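Side-chain contacts in protease (Helicobacter pylori, PDB 5EUF), which is probably a zinc-dependent M16 peptidase that cleaves the cytoplasmic tail of human junctional adhesion molecule A, weakening the gastric epithelial barrier: residues 252-257 / 328-333; 335-340 / 405-410. One frame throughout, in Å; residues are numbered along the deposited sequence.

Interaction 1: residues 252-257 / 328-333; sequences VALGYK and KEIVAL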
loop_
_atom_site.group_PDB
_atom_site.type_symbol
_atom_site.label_atom_id
_atom_site.label_comp_id
_atom_site.label_asym_id
_atom_site.label_seq_id
_atom_site.Cartn_x
_atom_site.Cartn_y
_atom_site.Cartn_z
ATOM N N VAL B 252 4.308 -21.729 5.741
ATOM C CA VAL B 252 4.546 -20.633 6.674
ATOM C C VAL B 252 5.669 -19.720 6.184
ATOM O O VAL B 252 6.657 -20.177 5.611
ATOM C CB VAL B 252 4.892 -21.155 8.089
ATOM C CG1 VAL B 252 6.161 -21.986 8.060
ATOM C CG2 VAL B 252 5.021 -20.003 9.081
ATOM N N ALA B 253 5.495 -18.420 6.391
ATOM C CA ALA B 253 6.546 -17.458 6.107
ATOM C C ALA B 253 6.819 -16.618 7.346
ATOM O O ALA B 253 5.945 -15.896 7.815
ATOM C CB ALA B 253 6.165 -16.576 4.934
ATOM N N LEU B 254 8.028 -16.731 7.883
ATOM C CA LEU B 254 8.425 -15.947 9.046
ATOM C C LEU B 254 9.596 -15.047 8.682
ATOM O O LEU B 254 10.698 -15.525 8.420
ATOM C CB LEU B 254 8.792 -16.857 10.221
ATOM C CG LEU B 254 9.390 -16.178 11.460
ATOM C CD1 LEU B 254 8.455 -15.114 12.020
ATOM C CD2 LEU B 254 9.732 -17.204 12.530
ATOM N N GLY B 255 9.353 -13.743 8.664
ATOM C CA GLY B 255 10.375 -12.794 8.274
ATOM C C GLY B 255 10.676 -11.767 9.342
ATOM O O GLY B 255 9.783 -11.314 10.059
ATOM N N TYR B 256 11.947 -11.401 9.447
ATOM C CA TYR B 256 12.383 -10.387 10.394
ATOM C C TYR B 256 12.994 -9.209 9.646
ATOM O O TYR B 256 13.766 -9.400 8.705
ATOM C CB TYR B 256 13.389 -10.975 11.389
ATOM C CG TYR B 256 12.791 -11.980 12.351
ATOM C CD1 TYR B 256 12.737 -13.332 12.034
ATOM C CD2 TYR B 256 12.279 -11.574 13.577
ATOM C CE1 TYR B 256 12.191 -14.253 12.916
ATOM C CE2 TYR B 256 11.734 -12.486 14.464
ATOM C CZ TYR B 256 11.691 -13.822 14.130
ATOM O OH TYR B 256 11.146 -14.726 15.014
ATOM N N LYS B 257 12.639 -7.995 10.058
ATOM C CA LYS B 257 13.190 -6.792 9.444
ATOM C C LYS B 257 14.698 -6.741 9.627
ATOM O O LYS B 257 15.236 -7.223 10.623
ATOM C CB LYS B 257 12.542 -5.533 10.025
ATOM C CG LYS B 257 11.143 -5.262 9.499
ATOM C CD LYS B 257 11.154 -4.922 8.014
ATOM C CE LYS B 257 9.737 -4.825 7.465
ATOM N NZ LYS B 257 8.887 -3.874 8.237
ATOM N N LYS B 328 6.268 -22.864 15.591
ATOM C CA LYS B 328 6.706 -23.203 16.938
ATOM C C LYS B 328 8.123 -23.769 16.937
ATOM O O LYS B 328 8.872 -23.587 17.895
ATOM C CB LYS B 328 5.742 -24.206 17.576
ATOM N N GLU B 329 8.486 -24.443 15.848
ATOM C CA GLU B 329 9.785 -25.102 15.750
ATOM C C GLU B 329 10.898 -24.156 15.308
ATOM O O GLU B 329 11.974 -24.143 15.906
ATOM C CB GLU B 329 9.707 -26.289 14.789
ATOM C CG GLU B 329 8.789 -27.410 15.250
ATOM C CD GLU B 329 9.244 -28.054 16.549
ATOM O OE1 GLU B 329 10.469 -28.117 16.790
ATOM O OE2 GLU B 329 8.375 -28.497 17.329
ATOM N N ILE B 330 10.647 -23.374 14.263
ATOM C CA ILE B 330 11.656 -22.439 13.772
ATOM C C ILE B 330 11.982 -21.390 14.832
ATOM O O ILE B 330 13.123 -20.954 14.948
ATOM C CB ILE B 330 11.215 -21.734 12.467
ATOM C CG1 ILE B 330 9.825 -21.121 12.620
ATOM C CG2 ILE B 330 11.220 -22.706 11.303
ATOM C CD1 ILE B 330 9.247 -20.603 11.322
ATOM N N VAL B 331 10.980 -21.000 15.615
ATOM C CA VAL B 331 11.194 -20.058 16.703
ATOM C C VAL B 331 12.064 -20.703 17.780
ATOM O O VAL B 331 12.977 -20.072 18.316
ATOM C CB VAL B 331 9.856 -19.582 17.314
ATOM C CG1 VAL B 331 10.093 -18.829 18.612
ATOM C CG2 VAL B 331 9.103 -18.709 16.322
ATOM N N ALA B 332 11.785 -21.971 18.071
ATOM C CA ALA B 332 12.557 -22.740 19.042
ATOM C C ALA B 332 14.026 -22.848 18.632
ATOM O O ALA B 332 14.918 -22.879 19.481
ATOM C CB ALA B 332 11.953 -24.126 19.217
ATOM N N LEU B 333 14.270 -22.911 17.326
ATOM C CA LEU B 333 15.631 -22.900 16.807
ATOM C C LEU B 333 16.272 -21.533 17.017
ATOM O O LEU B 333 17.419 -21.436 17.456
ATOM C CB LEU B 333 15.650 -23.266 15.322
ATOM C CG LEU B 333 15.364 -24.726 14.972
ATOM C CD1 LEU B 333 15.494 -24.956 13.476
ATOM C CD2 LEU B 333 16.299 -25.645 15.740
#
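Leu-254 meets Ile-330 and Val-331 through methyl and methylene groups alone, and no flat group lies within 4.5 Å across the contact. The nearest is the ring of Tyr-256, whose OH stops 4.7 Å from Val-331 CG2; on its own strand CE1 of that ring lies 3.9 Å from Leu-254 CD2, and the ring also meets that of Phe-407 with the planes at about 55°. The setting is a helix laid over one face of a beta sheet, within the part of the chain assigned to the M16 inactive domain. Strand 251-258 is an inner strand, bonded through its backbone to strands 309-317 and 412-418. Val-252, Leu-254 and Tyr-256 start toward helix 323-338, whereas Ala-253 faces away and packs on Leu-146 and Phe-150 of helix 142-154, so both faces of the sheet are covered here.

The backbones stay well apart, 8.7 Å between the CA atoms of Leu-254 and Ile-330, and the two side chains bridge that gap by sliding past each other in opposite directions. CG of Leu-254 stands anti to the backbone N (chi1 173°), and its branch CD2 is the one that reaches the helix; CB, fixed by the backbone, also touches the isoleucine. Ile-330 answers with an extended outer arm (chi2 -171°), which carries CD1 down beside the leucine stem, 3.9 Å from Leu-254 CB. Leu-284 and Leu-288 of helix 284-289 also touch Ile-330, while Leu-254 also touches Ser-412 and Thr-414 of strand 412-418. No hydrogen bond crosses between the segments; the 151 Å² buried is won by hydrophobic packing. Leu-254 CD2 is the shared atom, set 3.6 Å from Ile-330 CD1 and 4.1 Å from Val-331 CG2.

Interaction 2: residues 335-340 / 405-410; sequences EKLKKG and EYFKDT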
loop_
_atom_site.group_PDB
_atom_site.type_symbol
_atom_site.label_atom_id
_atom_site.label_comp_id
_atom_site.label_asym_id
_atom_site.label_seq_id
_atom_site.Cartn_x
_atom_site.Cartn_y
_atom_site.Cartn_z
ATOM N N GLU B 335 15.479 -19.296 19.209
ATOM C CA GLU B 335 15.717 -19.110 20.636
ATOM C C GLU B 335 16.983 -19.857 21.031
ATOM O O GLU B 335 17.818 -19.335 21.770
ATOM C CB GLU B 335 14.521 -19.591 21.462
ATOM C CG GLU B 335 13.270 -18.734 21.299
ATOM C CD GLU B 335 12.047 -19.350 21.958
ATOM O OE1 GLU B 335 10.974 -18.707 21.954
ATOM O OE2 GLU B 335 12.156 -20.482 22.479
ATOM N N LYS B 336 17.118 -21.078 20.522
ATOM C CA LYS B 336 18.325 -21.876 20.718
ATOM C C LYS B 336 19.539 -21.156 20.136
ATOM O O LYS B 336 20.618 -21.152 20.730
ATOM C CB LYS B 336 18.165 -23.256 20.077
ATOM C CG LYS B 336 19.441 -24.078 20.048
ATOM C CD LYS B 336 19.321 -25.273 19.115
ATOM C CE LYS B 336 20.658 -25.991 18.969
ATOM N NZ LYS B 336 20.627 -27.027 17.898
ATOM N N LEU B 337 19.350 -20.546 18.970
ATOM C CA LEU B 337 20.392 -19.744 18.339
ATOM C C LEU B 337 20.750 -18.531 19.193
ATOM O O LEU B 337 21.922 -18.285 19.471
ATOM C CB LEU B 337 19.949 -19.288 16.948
ATOM C CG LEU B 337 20.774 -18.171 16.302
ATOM C CD1 LEU B 337 22.206 -18.616 16.073
ATOM C CD2 LEU B 337 20.139 -17.721 14.997
ATOM N N LYS B 338 19.735 -17.782 19.612
ATOM C CA LYS B 338 19.949 -16.569 20.395
ATOM C C LYS B 338 20.597 -16.862 21.749
ATOM O O LYS B 338 21.187 -15.973 22.363
ATOM C CB LYS B 338 18.627 -15.820 20.592
ATOM C CG LYS B 338 18.158 -15.079 19.349
ATOM C CD LYS B 338 16.961 -14.184 19.630
ATOM C CE LYS B 338 15.697 -14.989 19.860
ATOM N NZ LYS B 338 14.510 -14.103 20.020
ATOM N N LYS B 339 20.494 -18.106 22.207
ATOM C CA LYS B 339 21.182 -18.526 23.425
ATOM C C LYS B 339 22.683 -18.653 23.174
ATOM O O LYS B 339 23.475 -18.745 24.111
ATOM C CB LYS B 339 20.617 -19.850 23.946
ATOM C CG LYS B 339 19.271 -19.725 24.651
ATOM C CD LYS B 339 18.755 -21.085 25.106
ATOM C CE LYS B 339 17.424 -20.969 25.840
ATOM N NZ LYS B 339 17.560 -20.302 27.167
ATOM N N GLY B 340 23.067 -18.658 21.900
ATOM C CA GLY B 340 24.468 -18.702 21.522
ATOM C C GLY B 340 24.981 -20.105 21.267
ATOM O O GLY B 340 26.184 -20.354 21.341
ATOM N N GLU B 405 19.795 -9.242 17.639
ATOM C CA GLU B 405 19.543 -7.865 17.242
ATOM C C GLU B 405 18.285 -7.734 16.396
ATOM O O GLU B 405 17.483 -6.822 16.596
ATOM C CB GLU B 405 20.740 -7.310 16.471
ATOM C CG GLU B 405 20.580 -5.865 16.033
ATOM C CD GLU B 405 20.734 -4.881 17.176
ATOM O OE1 GLU B 405 21.229 -5.286 18.250
ATOM O OE2 GLU B 405 20.361 -3.702 17.000
ATOM N N TYR B 406 18.108 -8.654 15.453
ATOM C CA TYR B 406 17.055 -8.510 14.456
ATOM C C TYR B 406 15.960 -9.565 14.570
ATOM O O TYR B 406 14.841 -9.349 14.105
ATOM C CB TYR B 406 17.662 -8.549 13.053
ATOM C CG TYR B 406 18.808 -7.579 12.862
ATOM C CD1 TYR B 406 18.593 -6.208 12.897
ATOM C CD2 TYR B 406 20.102 -8.034 12.647
ATOM C CE1 TYR B 406 19.636 -5.317 12.724
ATOM C CE2 TYR B 406 21.152 -7.150 12.473
ATOM C CZ TYR B 406 20.911 -5.793 12.510
ATOM O OH TYR B 406 21.949 -4.907 12.338
ATOM N N PHE B 407 16.273 -10.701 15.184
ATOM C CA PHE B 407 15.287 -11.773 15.292
ATOM C C PHE B 407 14.429 -11.605 16.540
ATOM O O PHE B 407 14.324 -12.513 17.369
ATOM C CB PHE B 407 15.967 -13.143 15.287
ATOM C CG PHE B 407 16.721 -13.442 14.020
ATOM C CD1 PHE B 407 16.395 -12.800 12.834
ATOM C CD2 PHE B 407 17.756 -14.362 14.013
ATOM C CE1 PHE B 407 17.088 -13.070 11.666
ATOM C CE2 PHE B 407 18.452 -14.637 12.850
ATOM C CZ PHE B 407 18.117 -13.990 11.674
ATOM N N LYS B 408 13.823 -10.426 16.663
ATOM C CA LYS B 408 12.863 -10.140 17.720
ATOM C C LYS B 408 11.451 -10.155 17.146
ATOM O O LYS B 408 11.243 -9.781 15.993
ATOM C CB LYS B 408 13.155 -8.787 18.372
ATOM C CG LYS B 408 14.525 -8.696 19.023
ATOM C CD LYS B 408 14.614 -7.497 19.962
ATOM C CE LYS B 408 15.528 -6.410 19.413
ATOM N NZ LYS B 408 15.010 -5.818 18.151
ATOM N N ASP B 409 10.486 -10.585 17.951
ATOM C CA ASP B 409 9.097 -10.670 17.502
ATOM C C ASP B 409 8.543 -9.315 17.059
ATOM O O ASP B 409 7.687 -9.243 16.175
ATOM C CB ASP B 409 8.217 -11.261 18.608
ATOM C CG ASP B 409 8.540 -10.694 19.977
ATOM O OD1 ASP B 409 9.025 -9.545 20.048
ATOM O OD2 ASP B 409 8.311 -11.400 20.983
ATOM N N THR B 410 9.049 -8.243 17.662
ATOM C CA THR B 410 8.602 -6.891 17.338
ATOM C C THR B 410 8.962 -6.482 15.908
ATOM O O THR B 410 8.464 -5.478 15.401
ATOM C CB THR B 410 9.195 -5.859 18.316
ATOM O OG1 THR B 410 10.626 -5.916 18.270
ATOM C CG2 THR B 410 8.723 -6.138 19.736
#
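Lys-338 and Leu-337, neighbours in the last turn of helix 323-338, both reach Phe-407, one by a polar and the other by an apolar contact. The polar one is a hydrogen bond from Lys-338 NZ to Phe-407 O, 3.1 Å long, with a C=O...N angle of 161° that places the ammonium nearly in line with the carbonyl. A bend at chi3 (-72°) in an otherwise extended chain brings the amine onto this oxygen. Asp-409 OD2 is 6.8 Å from Lys-338 NZ, too distant for a salt bridge.

The apolar contact is Leu-337 CD2 at the edge of the phenylalanine ring, near its plane and 4.1 Å from Phe-407 CE2. Phe-311 meets the same ring edge-to-face, and Leu-272 of helix 266-276 touches both Leu-337 and Phe-407.

Backbone turns and side-chain-to-backbone bonds shape the two ends. Gly-340, with positive phi, closes helix 323-338 in a Schellman motif. Beyond helix 396-406, Phe-407 is the centre of an inverse gamma turn, with a weak bond from Lys-408 N to Tyr-406 O. The side chain of Lys-408 then folds back, its NZ bonding to Glu-405 O at 3.1 Å, tilted 32° from the carbonyl plane, while the side-chain amide ND2 of Asn-404 bonds to Lys-338 O.

Two helix C-terminal ends are thus joined by a buried ring and a lysine at the partly exposed margin. Because Lys-338 meets a neutral carbonyl, the contact forms no ion pair, and its ammonium would probably polarise that C=O.

In the fold
Both contacts use helix 323-338: 328-333 packs over the sheet, and the end of the helix, 335-340, meets the turn that follows helix 396-406. Their centres are 10 Å apart, and they touch directly where Tyr-256 CD2 of interaction 1 lies 3.5 Å from Phe-407 CA of interaction 2. The strand therefore packs against both the helix and the turn that leads into its neighbour, strand 412-418. Interactions 1 and 2 are centred about 22 and 26 Å from the centre of the chain, on the same side of it. Both lie away from the zinc site, where His-53 and Glu-133 are seen as ligands.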